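Local coordinates for 3-dehydroquinate dehydratase (Enterococcus faecalis, PDB 4PH6), which catalyses the cis-dehydration of 3-dehydroquinate to 3-dehydroshikimate through a Schiff-base intermediate, the third step of the chorismate pathway, at residues V176-A181 against T205-Q210; E155-R160 against L185-A190; P19-P24 against A225-S230. All blocks are in the same frame, centred on the assembly; numbering follows the deposited sequence.

Contact 1: residues V176-A181 against T205-Q210; sequences VMPQDA and TMSMGQ
Val176 O accepts a hydrogen bond from Met208 N at 2.8 Å, and the CA-H of Ser207 approaches the same oxygen. In this (beta/alpha)8 barrel the bond ties the C-terminal tips of two adjacent parallel strands, 171-176 and 203-207, just where both turn into loops. On the other side of the same Val176-Ser207 bridge, Val176 N donates to Met206 O at 3.1 Å. Val176 and Ser207 point to the helix-covered face, where Leu187 of helix 181-197 packs on Val176 and Val184 on Ser207. Met206 instead lies near Lys173, the probable Schiff-base lysine, and Arg216, a predicted substrate ligand.

Beyond this bridge the two methionines cross at about a right angle. Met177 CG is anti to the backbone N (chi1 179°), and the chain then bends twice, setting SD 4.0 Å from Met208 CB. Met208 folds at its last torsion (chi3 -77°), which brings its CE back over the peptide, 3.8 Å from Val176 C.

Pro178 comes in with one edge of its ring, its CD 3.0 Å from Met208 O. Two residues past Pro178, Asp180 is the N-cap of helix 181-197, its OD1 bonded to Asp183 N. Buried Ser207 OG, which has no hydrogen-bonding partner in the model, rests against the same proline edge, 3.3 Å from Pro178 CG.

Contact 2: residues E155-R160 against L185-A190; sequences EEIVAR and LTLLSA
Ile157 holds CG2 anti to the backbone N and CG1 anti to the carbonyl carbon (chi1 -57°), which sets CG2 against Ala190 and leads CG1 along the neighbouring helix, while Val158, with CG2 anti to its carbonyl carbon, sets that methyl beside the Ala190 backbone. Ala190 CB is lodged against the branch point of Ile157, 3.7 Å from Ile157 CG2 and equally close to Ile157 CB. The extended CG1 arm carries Ile157 CD1 back along helix 181-197 to Thr186 CG2 at 4.1 Å, the two side chains meeting at a slant. Val158 CG2 flanks the alanine and lies 3.6 Å from Ala190 O.

These are neighbouring outer helices of the barrel, successive in the chain, with strand 171-176 running between them in sequence. The axes of 155-160 and 185-190 come within 9.1 Å at a crossing angle of -41°. On the strand side, Ile157 reaches Ile174, and Leu187 CD2 turns back to meet Ile157 CG2 at 4.4 Å.

Thr186 uses its methyl here, its OG1 being bonded to Thr182 O. Farther round helix 154-166, Arg160 forms a salt bridge with Glu156, NE lying 2.6 Å from OE1, whose anti lone pair receives the N-H; Arg160 NH1 binds Asn145 OD1. Leu188 and Ser189 pack on Leu185 of the second subunit.

Contact 3: residues P19-P24 against A225-S230; sequences PKIVVP and ALTFGS
The first and last strands of the eightfold barrel, 20-25 and 226-228, run parallel here and close the cylinder. Four backbone hydrogen bonds lace them: Lys20 N to Ala225 O, Thr227 N to Lys20 O, Val22 N to Thr227 O, and Gly229 N to Val22 O at 2.8 Å. Ala225 O also takes a bond from a water, 3.1 Å away, which in turn accepts from Lys20 NZ at 3.3 Å; that ammonium binds Asn18 O and Arg13 O as well.

Val22 and Phe228 lie side by side on one face of the sheet. Val22 sets its branch point over the aromatic ring: CB is 3.8 Å from the Phe228 centroid and only 3° off the normal, a CH-pi contact. Val22 CG1, anti to the backbone N (chi1 -173°), lies over the same ring face, 3.6 Å from Phe228 CE2. Along this side of the sheet, Leu226 CD2 leans over Lys20 CB, also 3.6 Å away.

Ile21 and Thr227 point to the other face, where Ile21 meets helix 242-251 and Thr227 OG1 bonds to Arg216 O. Phe228 packs against Glu49, a predicted 3-dehydroquinate ligand, so this seam borders the probable substrate pocket of a type I dehydroquinase TIM barrel.

How the contacts relate
Contacts 1 and 2 touch through Leu187, whose CD1 lies 3.5 Å from Ser207 N and whose CG lies 3.7 Å from Val176 CG2; helix 181-197 thus packs on the strand pair of contact 1 and on helix 154-166 at once. Both also reach the second subunit. Contact 3 closes the same parallel sheet, its centre about 16 Å from that of contact 1 and about 20 Å from that of contact 2. The predicted substrate ligand Arg216 lies near both contacts 1 and 3: its side chain is about 4 Å from those of Met206 and Thr227. Contact 2 stands farther off, the Leu187 side chain being about 8 Å from that of Arg216 and about 10 Å from that of Lys173.

Contact 1: residues V176-A181 against T205-Q210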
loop_
_atom_site.group_PDB
_atom_site.type_symbol
_atom_site.label_atom_id
_atom_site.label_comp_id
_atom_site.label_asym_id
_atom_site.label_seq_id
_atom_site.Cartn_x
_atom_site.Cartn_y
_atom_site.Cartn_z
ATOM N N VAL A 176 4.035 15.104 2.720
ATOM C CA VAL A 176 5.436 15.207 2.350
ATOM C C VAL A 176 5.659 14.651 0.954
ATOM O O VAL A 176 4.881 13.857 0.468
ATOM C CB VAL A 176 6.328 14.470 3.343
ATOM C CG1 VAL A 176 6.179 15.080 4.750
ATOM C CG2 VAL A 176 6.004 12.972 3.342
ATOM N N MET A 177 6.723 15.092 0.304
ATOM C CA MET A 177 7.005 14.662 -1.050
ATOM C C MET A 177 8.147 13.656 -1.051
ATOM O O MET A 177 9.270 13.997 -0.692
ATOM C CB MET A 177 7.361 15.858 -1.929
ATOM C CG MET A 177 7.701 15.481 -3.367
ATOM S SD MET A 177 6.254 14.846 -4.245
ATOM C CE MET A 177 5.397 16.346 -4.727
ATOM N N PRO A 178 7.868 12.405 -1.448
ATOM C CA PRO A 178 8.938 11.401 -1.565
ATOM C C PRO A 178 9.851 11.662 -2.748
ATOM O O PRO A 178 9.395 12.147 -3.775
ATOM C CB PRO A 178 8.173 10.100 -1.778
ATOM C CG PRO A 178 6.932 10.534 -2.491
ATOM C CD PRO A 178 6.554 11.836 -1.796
ATOM N N GLN A 179 11.126 11.323 -2.612
ATOM C CA GLN A 179 12.026 11.343 -3.753
ATOM C C GLN A 179 12.434 9.918 -4.170
ATOM O O GLN A 179 12.925 9.708 -5.284
ATOM C CB GLN A 179 13.247 12.199 -3.439
ATOM C CG GLN A 179 12.927 13.688 -3.343
ATOM C CD GLN A 179 14.111 14.502 -2.877
ATOM O OE1 GLN A 179 14.614 14.297 -1.771
ATOM N NE2 GLN A 179 14.569 15.432 -3.713
ATOM N N ASP A 180 12.215 8.949 -3.278
ATOM C CA ASP A 180 12.394 7.531 -3.595
ATOM C C ASP A 180 11.472 6.684 -2.705
ATOM O O ASP A 180 10.670 7.244 -1.947
ATOM C CB ASP A 180 13.856 7.098 -3.425
ATOM C CG ASP A 180 14.400 7.365 -2.023
ATOM O OD1 ASP A 180 13.629 7.712 -1.102
ATOM O OD2 ASP A 180 15.611 7.169 -1.827
ATOM N N ALA A 181 11.591 5.352 -2.770
ATOM C CA ALA A 181 10.662 4.480 -2.027
ATOM C C ALA A 181 10.889 4.531 -0.514
ATOM O O ALA A 181 9.948 4.354 0.262
ATOM C CB ALA A 181 10.759 3.045 -2.516
ATOM N N THR A 205 -2.076 11.906 7.240
ATOM C CA THR A 205 -0.780 11.968 6.582
ATOM C C THR A 205 -0.870 11.484 5.165
ATOM O O THR A 205 -1.767 10.709 4.811
ATOM C CB THR A 205 0.275 11.114 7.286
ATOM O OG1 THR A 205 -0.039 9.735 7.072
ATOM C CG2 THR A 205 0.322 11.422 8.806
ATOM N N MET A 206 0.068 11.934 4.348
ATOM C CA MET A 206 0.188 11.378 3.014
ATOM C C MET A 206 1.556 11.656 2.432
ATOM O O MET A 206 2.193 12.672 2.719
ATOM C CB MET A 206 -0.908 11.913 2.087
ATOM C CG MET A 206 -0.781 13.367 1.727
ATOM S SD MET A 206 -2.323 14.225 2.066
ATOM C CE MET A 206 -2.292 14.174 3.853
ATOM N N SER A 207 2.005 10.687 1.651
ATOM C CA SER A 207 3.185 10.787 0.827
ATOM C C SER A 207 2.716 11.131 -0.587
ATOM O O SER A 207 1.942 10.381 -1.190
ATOM C CB SER A 207 3.960 9.469 0.880
ATOM O OG SER A 207 5.065 9.463 0.005
ATOM N N MET A 208 3.152 12.279 -1.101
ATOM C CA MET A 208 2.577 12.840 -2.328
ATOM C C MET A 208 3.149 12.220 -3.612
ATOM O O MET A 208 4.121 11.509 -3.570
ATOM C CB MET A 208 2.776 14.361 -2.350
ATOM C CG MET A 208 1.953 15.094 -1.285
ATOM S SD MET A 208 1.992 16.889 -1.431
ATOM C CE MET A 208 3.592 17.280 -0.750
ATOM N N GLY A 209 2.532 12.503 -4.754
ATOM C CA GLY A 209 3.014 11.992 -6.024
ATOM C C GLY A 209 2.713 10.524 -6.293
ATOM O O GLY A 209 2.044 9.857 -5.517
ATOM N N GLN A 210 3.220 10.025 -7.411
ATOM C CA GLN A 210 2.993 8.642 -7.823
ATOM C C GLN A 210 3.658 7.654 -6.868
ATOM O O GLN A 210 3.121 6.577 -6.616
ATOM C CB GLN A 210 3.505 8.422 -9.254
ATOM C CG GLN A 210 3.021 7.133 -9.899
ATOM C CD GLN A 210 1.522 7.126 -10.091
ATOM O OE1 GLN A 210 0.838 6.183 -9.689
ATOM N NE2 GLN A 210 1.000 8.175 -10.713
#

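Contact 2: residues E155-R160 against L185-A190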
loop_
_atom_site.group_PDB
_atom_site.type_symbol
_atom_site.label_atom_id
_atom_site.label_comp_id
_atom_site.label_asym_id
_atom_site.label_seq_id
_atom_site.Cartn_x
_atom_site.Cartn_y
_atom_site.Cartn_z
ATOM N N GLU A 155 11.562 11.340 12.528
ATOM C CA GLU A 155 11.432 12.024 13.802
ATOM C C GLU A 155 10.851 13.421 13.619
ATOM O O GLU A 155 10.063 13.884 14.436
ATOM C CB GLU A 155 12.784 12.113 14.522
ATOM C CG GLU A 155 13.341 10.752 14.915
ATOM C CD GLU A 155 14.052 10.062 13.755
ATOM O OE1 GLU A 155 14.856 10.732 13.073
ATOM O OE2 GLU A 155 13.779 8.869 13.490
ATOM N N GLU A 156 11.241 14.086 12.543
ATOM C CA GLU A 156 10.787 15.447 12.301
ATOM C C GLU A 156 9.310 15.473 11.910
ATOM O O GLU A 156 8.579 16.358 12.332
ATOM C CB GLU A 156 11.661 16.117 11.234
ATOM C CG GLU A 156 11.201 17.495 10.798
ATOM C CD GLU A 156 11.131 18.497 11.936
ATOM O OE1 GLU A 156 10.341 19.460 11.813
ATOM O OE2 GLU A 156 11.863 18.323 12.944
ATOM N N ILE A 157 8.872 14.495 11.125
ATOM C CA ILE A 157 7.454 14.345 10.792
ATOM C C ILE A 157 6.643 14.110 12.069
ATOM O O ILE A 157 5.592 14.724 12.279
ATOM C CB ILE A 157 7.229 13.190 9.793
ATOM C CG1 ILE A 157 8.071 13.421 8.527
ATOM C CG2 ILE A 157 5.736 13.055 9.447
ATOM C CD1 ILE A 157 8.025 12.311 7.488
ATOM N N VAL A 158 7.149 13.227 12.928
ATOM C CA VAL A 158 6.507 12.933 14.204
ATOM C C VAL A 158 6.499 14.176 15.103
ATOM O O VAL A 158 5.506 14.460 15.770
ATOM C CB VAL A 158 7.223 11.755 14.938
ATOM C CG1 VAL A 158 6.759 11.633 16.375
ATOM C CG2 VAL A 158 6.998 10.438 14.185
ATOM N N ALA A 159 7.605 14.912 15.121
ATOM C CA ALA A 159 7.704 16.094 15.950
ATOM C C ALA A 159 6.723 17.152 15.476
ATOM O O ALA A 159 6.102 17.832 16.293
ATOM C CB ALA A 159 9.138 16.649 15.951
ATOM N N ARG A 160 6.576 17.283 14.160
ATOM C CA ARG A 160 5.649 18.267 13.623
ATOM C C ARG A 160 4.214 17.883 13.944
ATOM O O ARG A 160 3.415 18.735 14.323
ATOM C CB ARG A 160 5.844 18.445 12.121
ATOM C CG ARG A 160 7.162 19.123 11.782
ATOM C CD ARG A 160 7.267 19.439 10.312
ATOM N NE ARG A 160 8.617 19.862 9.944
ATOM C CZ ARG A 160 8.995 20.177 8.704
ATOM N NH1 ARG A 160 8.126 20.124 7.703
ATOM N NH2 ARG A 160 10.249 20.526 8.465
ATOM N N LEU A 185 8.291 5.004 2.939
ATOM C CA LEU A 185 8.335 4.235 4.165
ATOM C C LEU A 185 8.504 5.164 5.369
ATOM O O LEU A 185 7.876 4.966 6.406
ATOM C CB LEU A 185 9.464 3.209 4.106
ATOM C CG LEU A 185 9.130 1.960 3.287
ATOM C CD1 LEU A 185 10.375 1.074 3.103
ATOM C CD2 LEU A 185 8.012 1.180 3.957
ATOM N N THR A 186 9.356 6.173 5.215
ATOM C CA THR A 186 9.578 7.148 6.266
ATOM C C THR A 186 8.243 7.766 6.705
ATOM O O THR A 186 7.891 7.733 7.893
ATOM C CB THR A 186 10.553 8.253 5.802
ATOM O OG1 THR A 186 11.825 7.662 5.493
ATOM C CG2 THR A 186 10.716 9.315 6.884
ATOM N N LEU A 187 7.493 8.280 5.733
ATOM C CA LEU A 187 6.157 8.816 5.977
ATOM C C LEU A 187 5.223 7.781 6.631
ATOM O O LEU A 187 4.579 8.078 7.634
ATOM C CB LEU A 187 5.552 9.330 4.663
ATOM C CG LEU A 187 4.211 10.073 4.725
ATOM C CD1 LEU A 187 3.033 9.100 4.636
ATOM C CD2 LEU A 187 4.111 10.937 5.985
ATOM N N LEU A 188 5.130 6.582 6.058
ATOM C CA LEU A 188 4.243 5.555 6.611
ATOM C C LEU A 188 4.612 5.200 8.058
ATOM O O LEU A 188 3.737 5.093 8.908
ATOM C CB LEU A 188 4.256 4.300 5.732
ATOM C CG LEU A 188 3.630 4.470 4.347
ATOM C CD1 LEU A 188 3.817 3.238 3.484
ATOM C CD2 LEU A 188 2.157 4.794 4.493
ATOM N N SER A 189 5.903 5.038 8.335
ATOM C CA SER A 189 6.389 4.757 9.696
ATOM C C SER A 189 6.140 5.892 10.689
ATOM O O SER A 189 5.773 5.659 11.838
ATOM C CB SER A 189 7.886 4.462 9.678
ATOM O OG SER A 189 8.139 3.217 9.077
ATOM N N ALA A 190 6.392 7.115 10.238
ATOM C CA ALA A 190 6.118 8.312 11.025
ATOM C C ALA A 190 4.646 8.341 11.427
ATOM O O ALA A 190 4.296 8.636 12.583
ATOM C CB ALA A 190 6.483 9.561 10.236
#

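Contact 3: residues P19-P24 against A225-S230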
loop_
_atom_site.group_PDB
_atom_site.type_symbol
_atom_site.label_atom_id
_atom_site.label_comp_id
_atom_site.label_asym_id
_atom_site.label_seq_id
_atom_site.Cartn_x
_atom_site.Cartn_y
_atom_site.Cartn_z
ATOM N N PRO A 19 -10.931 5.353 6.778
ATOM C CA PRO A 19 -10.569 6.738 6.469
ATOM C C PRO A 19 -11.671 7.449 5.702
ATOM O O PRO A 19 -12.168 6.918 4.699
ATOM C CB PRO A 19 -9.322 6.590 5.588
ATOM C CG PRO A 19 -8.750 5.275 5.956
ATOM C CD PRO A 19 -9.895 4.399 6.328
ATOM N N LYS A 20 -12.027 8.647 6.148
ATOM C CA LYS A 20 -13.095 9.382 5.502
ATOM C C LYS A 20 -12.541 10.062 4.269
ATOM O O LYS A 20 -11.378 10.479 4.251
ATOM C CB LYS A 20 -13.723 10.387 6.470
ATOM C CG LYS A 20 -14.234 9.730 7.756
ATOM C CD LYS A 20 -15.190 8.577 7.438
ATOM C CE LYS A 20 -15.768 7.910 8.693
ATOM N NZ LYS A 20 -14.768 7.122 9.451
ATOM N N ILE A 21 -13.366 10.151 3.234
ATOM C CA ILE A 21 -12.903 10.661 1.959
ATOM C C ILE A 21 -13.254 12.127 1.763
ATOM O O ILE A 21 -14.397 12.545 1.981
ATOM C CB ILE A 21 -13.466 9.840 0.785
ATOM C CG1 ILE A 21 -13.151 8.353 0.982
ATOM C CG2 ILE A 21 -12.911 10.333 -0.518
ATOM C CD1 ILE A 21 -13.503 7.484 -0.215
ATOM N N VAL A 22 -12.237 12.878 1.345
ATOM C CA VAL A 22 -12.293 14.311 1.120
ATOM C C VAL A 22 -12.096 14.627 -0.352
ATOM O O VAL A 22 -11.074 14.263 -0.934
ATOM C CB VAL A 22 -11.184 15.063 1.903
ATOM C CG1 VAL A 22 -11.364 16.578 1.780
ATOM C CG2 VAL A 22 -11.148 14.617 3.361
ATOM N N VAL A 23 -13.050 15.323 -0.955
ATOM C CA VAL A 23 -12.857 15.801 -2.311
ATOM C C VAL A 23 -12.618 17.306 -2.265
ATOM O O VAL A 23 -13.360 18.040 -1.595
ATOM C CB VAL A 23 -14.063 15.453 -3.241
ATOM C CG1 VAL A 23 -15.377 16.031 -2.714
ATOM C CG2 VAL A 23 -13.808 15.940 -4.661
ATOM N N PRO A 24 -11.557 17.770 -2.960
ATOM C CA PRO A 24 -11.253 19.197 -3.128
ATOM C C PRO A 24 -11.998 19.854 -4.302
ATOM O O PRO A 24 -12.185 19.270 -5.368
ATOM C CB PRO A 24 -9.748 19.199 -3.389
ATOM C CG PRO A 24 -9.528 17.911 -4.138
ATOM C CD PRO A 24 -10.525 16.917 -3.583
ATOM N N ALA A 225 -6.520 9.328 9.299
ATOM C CA ALA A 225 -7.983 9.350 9.373
ATOM C C ALA A 225 -8.701 10.024 8.190
ATOM O O ALA A 225 -9.923 9.888 8.041
ATOM C CB ALA A 225 -8.408 10.001 10.663
ATOM N N LEU A 226 -7.962 10.743 7.357
ATOM C CA LEU A 226 -8.545 11.332 6.151
ATOM C C LEU A 226 -7.679 11.058 4.921
ATOM O O LEU A 226 -6.455 10.988 5.009
ATOM C CB LEU A 226 -8.743 12.844 6.319
ATOM C CG LEU A 226 -9.759 13.366 7.342
ATOM C CD1 LEU A 226 -9.756 14.883 7.327
ATOM C CD2 LEU A 226 -11.186 12.812 7.087
ATOM N N THR A 227 -8.325 10.894 3.777
ATOM C CA THR A 227 -7.608 10.736 2.530
ATOM C C THR A 227 -8.279 11.611 1.469
ATOM O O THR A 227 -9.498 11.796 1.473
ATOM C CB THR A 227 -7.545 9.238 2.090
ATOM O OG1 THR A 227 -6.822 9.115 0.860
ATOM C CG2 THR A 227 -8.955 8.627 1.939
ATOM N N PHE A 228 -7.478 12.175 0.578
ATOM C CA PHE A 228 -7.977 13.158 -0.374
ATOM C C PHE A 228 -8.078 12.559 -1.771
ATOM O O PHE A 228 -7.136 11.927 -2.263
ATOM C CB PHE A 228 -7.073 14.397 -0.367
ATOM C CG PHE A 228 -7.302 15.318 0.820
ATOM C CD1 PHE A 228 -7.083 14.874 2.120
ATOM C CD2 PHE A 228 -7.721 16.631 0.631
ATOM C CE1 PHE A 228 -7.289 15.713 3.201
ATOM C CE2 PHE A 228 -7.923 17.475 1.713
ATOM C CZ PHE A 228 -7.709 17.013 2.993
ATOM N N GLY A 229 -9.237 12.734 -2.395
ATOM C CA GLY A 229 -9.493 12.172 -3.706
ATOM C C GLY A 229 -10.071 13.189 -4.663
ATOM O O GLY A 229 -10.983 13.945 -4.306
ATOM N N SER A 230 -9.550 13.209 -5.884
ATOM C CA SER A 230 -9.937 14.216 -6.869
ATOM C C SER A 230 -11.363 14.004 -7.381
ATOM O O SER A 230 -11.795 12.869 -7.601
ATOM C CB SER A 230 -8.955 14.198 -8.043
ATOM O OG SER A 230 -8.993 12.937 -8.678
HETATM O O HOH W 1 -11.781 8.325 10.028
#